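Local structure of glucanase (Clostridium thermocellum, 5GXX) at residues A[357-367]-A[400-410]. The protein probably hydrolyses internal beta-1,4-glucosidic links in cellulose, as a family 9 endoglucanase of the cellulosome. The protein carries 1 engineered substitution. Residues are numbered along the deposited sequence; the frame is centred on the assembly and turned at random.
Sequences PPQRPHHRTAH and DNIEDYVKNEV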
loop_
_atom_site.group_PDB
_atom_site.type_symbol
_atom_site.label_atom_id
_atom_site.label_comp_id
_atom_site.label_asym_id
_atom_site.label_seq_id
_atom_site.Cartn_x
_atom_site.Cartn_y
_atom_site.Cartn_z
ATOM N N PRO A 357 25.202 -2.944 35.178
ATOM C CA PRO A 357 23.740 -3.015 35.309
ATOM C C PRO A 357 23.048 -3.335 33.984
ATOM O O PRO A 357 23.665 -3.175 32.931
ATOM C CB PRO A 357 23.359 -1.609 35.797
ATOM C CG PRO A 357 24.473 -0.744 35.284
ATOM C CD PRO A 357 25.705 -1.579 35.438
ATOM N N PRO A 358 21.792 -3.815 34.011
ATOM C CA PRO A 358 21.031 -3.936 32.769
ATOM C C PRO A 358 20.919 -2.567 32.101
ATOM O O PRO A 358 20.737 -1.547 32.785
ATOM C CB PRO A 358 19.646 -4.423 33.254
ATOM C CG PRO A 358 19.921 -5.018 34.611
ATOM C CD PRO A 358 20.931 -4.075 35.178
ATOM N N GLN A 359 21.020 -2.562 30.774
ATOM C CA GLN A 359 20.810 -1.333 30.019
ATOM C C GLN A 359 19.632 -1.382 29.065
ATOM O O GLN A 359 19.329 -0.365 28.438
ATOM C CB GLN A 359 22.078 -0.957 29.255
ATOM C CG GLN A 359 23.235 -0.601 30.186
ATOM C CD GLN A 359 24.505 -0.233 29.427
ATOM O OE1 GLN A 359 25.468 -0.999 29.432
ATOM N NE2 GLN A 359 24.494 0.918 28.761
ATOM N N ARG A 360 18.980 -2.537 28.954
ATOM C CA ARG A 360 17.840 -2.685 28.043
ATOM C C ARG A 360 16.578 -3.159 28.749
ATOM O O ARG A 360 15.936 -4.125 28.312
ATOM C CB ARG A 360 18.197 -3.620 26.880
ATOM C CG ARG A 360 19.274 -3.094 25.937
ATOM C CD ARG A 360 18.820 -1.924 25.057
ATOM N NE ARG A 360 18.108 -2.426 23.882
ATOM C CZ ARG A 360 17.466 -1.682 22.991
ATOM N NH1 ARG A 360 17.363 -0.364 23.139
ATOM N NH2 ARG A 360 16.897 -2.281 21.952
ATOM N N PRO A 361 16.198 -2.466 29.838
ATOM C CA PRO A 361 14.949 -2.858 30.493
ATOM C C PRO A 361 13.768 -2.778 29.527
ATOM O O PRO A 361 13.773 -1.950 28.598
ATOM C CB PRO A 361 14.805 -1.840 31.626
ATOM C CG PRO A 361 15.567 -0.628 31.135
ATOM C CD PRO A 361 16.730 -1.187 30.346
ATOM N N HIS A 362 12.767 -3.632 29.750
ATOM C CA HIS A 362 11.568 -3.684 28.906
ATOM C C HIS A 362 10.660 -2.517 29.278
ATOM O O HIS A 362 9.650 -2.672 29.963
ATOM C CB HIS A 362 10.878 -5.049 29.090
ATOM C CG HIS A 362 9.844 -5.361 28.049
ATOM N ND1 HIS A 362 10.152 -5.849 26.795
ATOM C CD2 HIS A 362 8.495 -5.264 28.097
ATOM C CE1 HIS A 362 9.032 -6.051 26.122
ATOM N NE2 HIS A 362 8.015 -5.694 26.885
ATOM N N HIS A 363 11.047 -1.317 28.854
ATOM C CA HIS A 363 10.391 -0.097 29.331
ATOM C C HIS A 363 10.330 0.885 28.167
ATOM O O HIS A 363 11.358 1.339 27.644
ATOM C CB HIS A 363 11.159 0.495 30.526
ATOM C CG HIS A 363 10.425 1.588 31.234
ATOM N ND1 HIS A 363 10.319 2.866 30.716
ATOM C CD2 HIS A 363 9.773 1.603 32.418
ATOM C CE1 HIS A 363 9.620 3.613 31.551
ATOM N NE2 HIS A 363 9.287 2.874 32.595
ATOM N N ARG A 364 9.106 1.188 27.745
ATOM C CA ARG A 364 8.874 1.961 26.524
ATOM C C ARG A 364 9.426 3.383 26.565
ATOM O O ARG A 364 10.123 3.827 25.650
ATOM C CB ARG A 364 7.364 2.021 26.277
ATOM C CG ARG A 364 6.827 0.740 25.651
ATOM C CD ARG A 364 5.330 0.648 25.868
ATOM N NE ARG A 364 4.703 -0.584 25.375
ATOM C CZ ARG A 364 4.657 -1.723 26.060
ATOM N NH1 ARG A 364 5.212 -1.820 27.263
ATOM N NH2 ARG A 364 4.078 -2.798 25.527
ATOM N N THR A 365 9.120 4.082 27.650
ATOM C CA THR A 365 9.465 5.492 27.694
ATOM C C THR A 365 10.944 5.684 27.979
ATOM O O THR A 365 11.540 6.623 27.441
ATOM C CB THR A 365 8.547 6.257 28.658
ATOM O OG1 THR A 365 7.193 6.115 28.204
ATOM C CG2 THR A 365 8.863 7.754 28.670
ATOM N N ALA A 366 11.561 4.759 28.716
ATOM C CA ALA A 366 13.013 4.861 28.905
ATOM C C ALA A 366 13.775 4.560 27.618
ATOM O O ALA A 366 14.873 5.076 27.388
ATOM C CB ALA A 366 13.486 3.936 30.016
ATOM N N HIS A 367 13.195 3.716 26.769
ATOM C CA HIS A 367 13.779 3.349 25.488
ATOM C C HIS A 367 13.829 4.545 24.537
ATOM O O HIS A 367 14.899 4.862 24.007
ATOM C CB HIS A 367 12.986 2.179 24.901
ATOM C CG HIS A 367 13.454 1.734 23.551
ATOM N ND1 HIS A 367 12.592 1.219 22.604
ATOM C CD2 HIS A 367 14.684 1.732 22.982
ATOM C CE1 HIS A 367 13.274 0.913 21.514
ATOM N NE2 HIS A 367 14.546 1.214 21.719
ATOM N N ASP A 400 20.913 -9.317 28.893
ATOM C CA ASP A 400 20.301 -8.000 28.857
ATOM C C ASP A 400 19.764 -7.739 27.452
ATOM O O ASP A 400 20.523 -7.353 26.557
ATOM C CB ASP A 400 21.391 -6.987 29.228
ATOM C CG ASP A 400 20.896 -5.562 29.308
ATOM O OD1 ASP A 400 19.674 -5.356 29.460
ATOM O OD2 ASP A 400 21.773 -4.663 29.214
ATOM N N ASN A 401 18.472 -7.980 27.257
ATOM C CA ASN A 401 17.870 -7.976 25.931
ATOM C C ASN A 401 16.482 -7.352 26.080
ATOM O O ASN A 401 15.681 -7.790 26.919
ATOM C CB ASN A 401 17.816 -9.435 25.456
ATOM C CG ASN A 401 17.080 -9.626 24.147
ATOM O OD1 ASN A 401 16.610 -8.674 23.521
ATOM N ND2 ASN A 401 16.969 -10.886 23.728
ATOM N N ILE A 402 16.184 -6.306 25.315
ATOM C CA ILE A 402 14.885 -5.655 25.427
ATOM C C ILE A 402 13.725 -6.604 25.072
ATOM O O ILE A 402 12.590 -6.424 25.508
ATOM C CB ILE A 402 14.815 -4.365 24.561
ATOM C CG1 ILE A 402 13.682 -3.456 25.046
ATOM C CG2 ILE A 402 14.710 -4.703 23.058
ATOM C CD1 ILE A 402 13.592 -2.118 24.280
ATOM N N GLU A 403 14.027 -7.631 24.285
ATOM C CA GLU A 403 13.006 -8.567 23.838
ATOM C C GLU A 403 12.595 -9.552 24.933
ATOM O O GLU A 403 11.534 -10.187 24.838
ATOM C CB GLU A 403 13.450 -9.324 22.583
ATOM C CG GLU A 403 13.667 -8.439 21.356
ATOM C CD GLU A 403 12.400 -7.782 20.828
ATOM O OE1 GLU A 403 11.268 -8.234 21.134
ATOM O OE2 GLU A 403 12.544 -6.806 20.065
ATOM N N ASP A 404 13.425 -9.676 25.965
ATOM C CA ASP A 404 13.130 -10.613 27.045
ATOM C C ASP A 404 12.197 -9.934 28.042
ATOM O O ASP A 404 12.645 -9.319 29.012
ATOM C CB ASP A 404 14.400 -11.124 27.726
ATOM C CG ASP A 404 14.128 -12.308 28.637
ATOM O OD1 ASP A 404 12.967 -12.456 29.073
ATOM O OD2 ASP A 404 15.068 -13.075 28.924
ATOM N N TYR A 405 10.902 -10.021 27.770
ATOM C CA TYR A 405 9.867 -9.379 28.582
ATOM C C TYR A 405 9.655 -10.075 29.931
ATOM O O TYR A 405 8.849 -9.614 30.755
ATOM C CB TYR A 405 8.543 -9.259 27.801
ATOM C CG TYR A 405 8.022 -10.601 27.341
ATOM C CD1 TYR A 405 7.276 -11.414 28.195
ATOM C CD2 TYR A 405 8.324 -11.075 26.065
ATOM C CE1 TYR A 405 6.817 -12.657 27.776
ATOM C CE2 TYR A 405 7.873 -12.313 25.638
ATOM C CZ TYR A 405 7.130 -13.099 26.501
ATOM O OH TYR A 405 6.701 -14.333 26.063
ATOM N N VAL A 406 10.339 -11.200 30.138
ATOM C CA VAL A 406 10.352 -11.854 31.455
ATOM C C VAL A 406 11.543 -11.336 32.285
ATOM O O VAL A 406 11.363 -10.632 33.281
ATOM C CB VAL A 406 10.355 -13.395 31.304
ATOM C CG1 VAL A 406 10.423 -14.061 32.680
ATOM C CG2 VAL A 406 9.115 -13.837 30.538
ATOM N N LYS A 407 12.759 -11.611 31.829
ATOM C CA LYS A 407 13.939 -11.298 32.630
ATOM C C LYS A 407 14.180 -9.798 32.750
ATOM O O LYS A 407 14.760 -9.352 33.740
ATOM C CB LYS A 407 15.184 -12.017 32.114
ATOM C CG LYS A 407 15.019 -13.532 32.132
ATOM C CD LYS A 407 16.321 -14.231 31.911
ATOM C CE LYS A 407 16.067 -15.731 31.957
ATOM N NZ LYS A 407 17.252 -16.550 31.573
ATOM N N ASN A 408 13.766 -9.046 31.739
ATOM C CA ASN A 408 14.010 -7.601 31.753
ATOM C C ASN A 408 12.760 -6.764 32.039
ATOM O O ASN A 408 12.746 -5.540 31.799
ATOM C CB ASN A 408 14.750 -7.118 30.509
ATOM C CG ASN A 408 16.243 -6.941 30.766
ATOM O OD1 ASN A 408 16.750 -7.228 31.851
ATOM N ND2 ASN A 408 16.949 -6.466 29.763
ATOM N N GLU A 409 11.710 -7.421 32.526
ATOM C CA GLU A 409 10.533 -6.731 33.057
ATOM C C GLU A 409 10.929 -5.810 34.210
ATOM O O GLU A 409 11.870 -6.110 34.951
ATOM C CB GLU A 409 9.443 -7.729 33.496
ATOM C CG GLU A 409 8.131 -7.113 33.999
ATOM C CD GLU A 409 7.406 -6.244 32.995
ATOM O OE1 GLU A 409 8.019 -5.406 32.296
ATOM O OE2 GLU A 409 6.167 -6.364 32.908
ATOM N N VAL A 410 10.233 -4.686 34.307
ATOM C CA VAL A 410 10.384 -3.738 35.415
ATOM C C VAL A 410 8.980 -3.335 35.858
ATOM O O VAL A 410 8.062 -3.303 35.036
ATOM C CB VAL A 410 11.215 -2.480 35.001
ATOM C CG1 VAL A 410 12.683 -2.852 34.791
ATOM C CG2 VAL A 410 10.609 -1.806 33.764
HETATM O O HOH W 1 24.190 -4.687 30.563
HETATM O O HOH W 2 18.215 -5.371 23.303
HETATM O O HOH W 3 7.050 -3.667 30.740
#
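Asp400 grips the backbone of 357-367 with both carboxylate oxygens: Gln359 N gives a nearly straight bond to OD2 (2.7 Å), and Arg360 N meets the syn lone pair of OD1 at 2.9 Å. The anti lone pair of the same OD1 takes Asn408 ND2, in its amide plane; ND2 also bonds weakly to Arg360 O. With Tyr398 OH bound to Asn408 OD1, bonds at both ends fix the amide's rotation.

His362 is pinned twice. Its N bonds to Asn408 O (2.8 Å), while ND1 points almost straight along the C=O of Ile402, 2.8 Å from O, with that oxygen in the ring plane. Having CG anti to the backbone N (chi1 -166°) turns the ring across to this carbonyl, and Tyr405 CB closes over the ring centre, a CH-pi contact at 3.7 Å.

Ile402 packs against two side chains: CD1 lies over the centre of the His367 ring, 3.9 Å from the centroid, and CG2 comes to 3.4 Å from Arg360 NH2. The guanidinium finds its strongest polar partner in Pro377, whose O also takes His367 NE2. As a separate polar link, a water joins Arg360 NE to Ile402 N. Val410 sets CG1 against Pro361 CB and CG2 at the edge of the His363 ring, near CD2.

A loop leading into helix 364-367 is thus laced to the loop 400-410 of the family 9 catalytic domain, just ahead of helix 412-429. The second carries Glu409, whose OE2 hydrogen-bonds a Tris probably from crystallisation; the family 9 signature sequence around it is consistent with a place on the substrate-binding cleft of an (alpha/alpha)6 barrel.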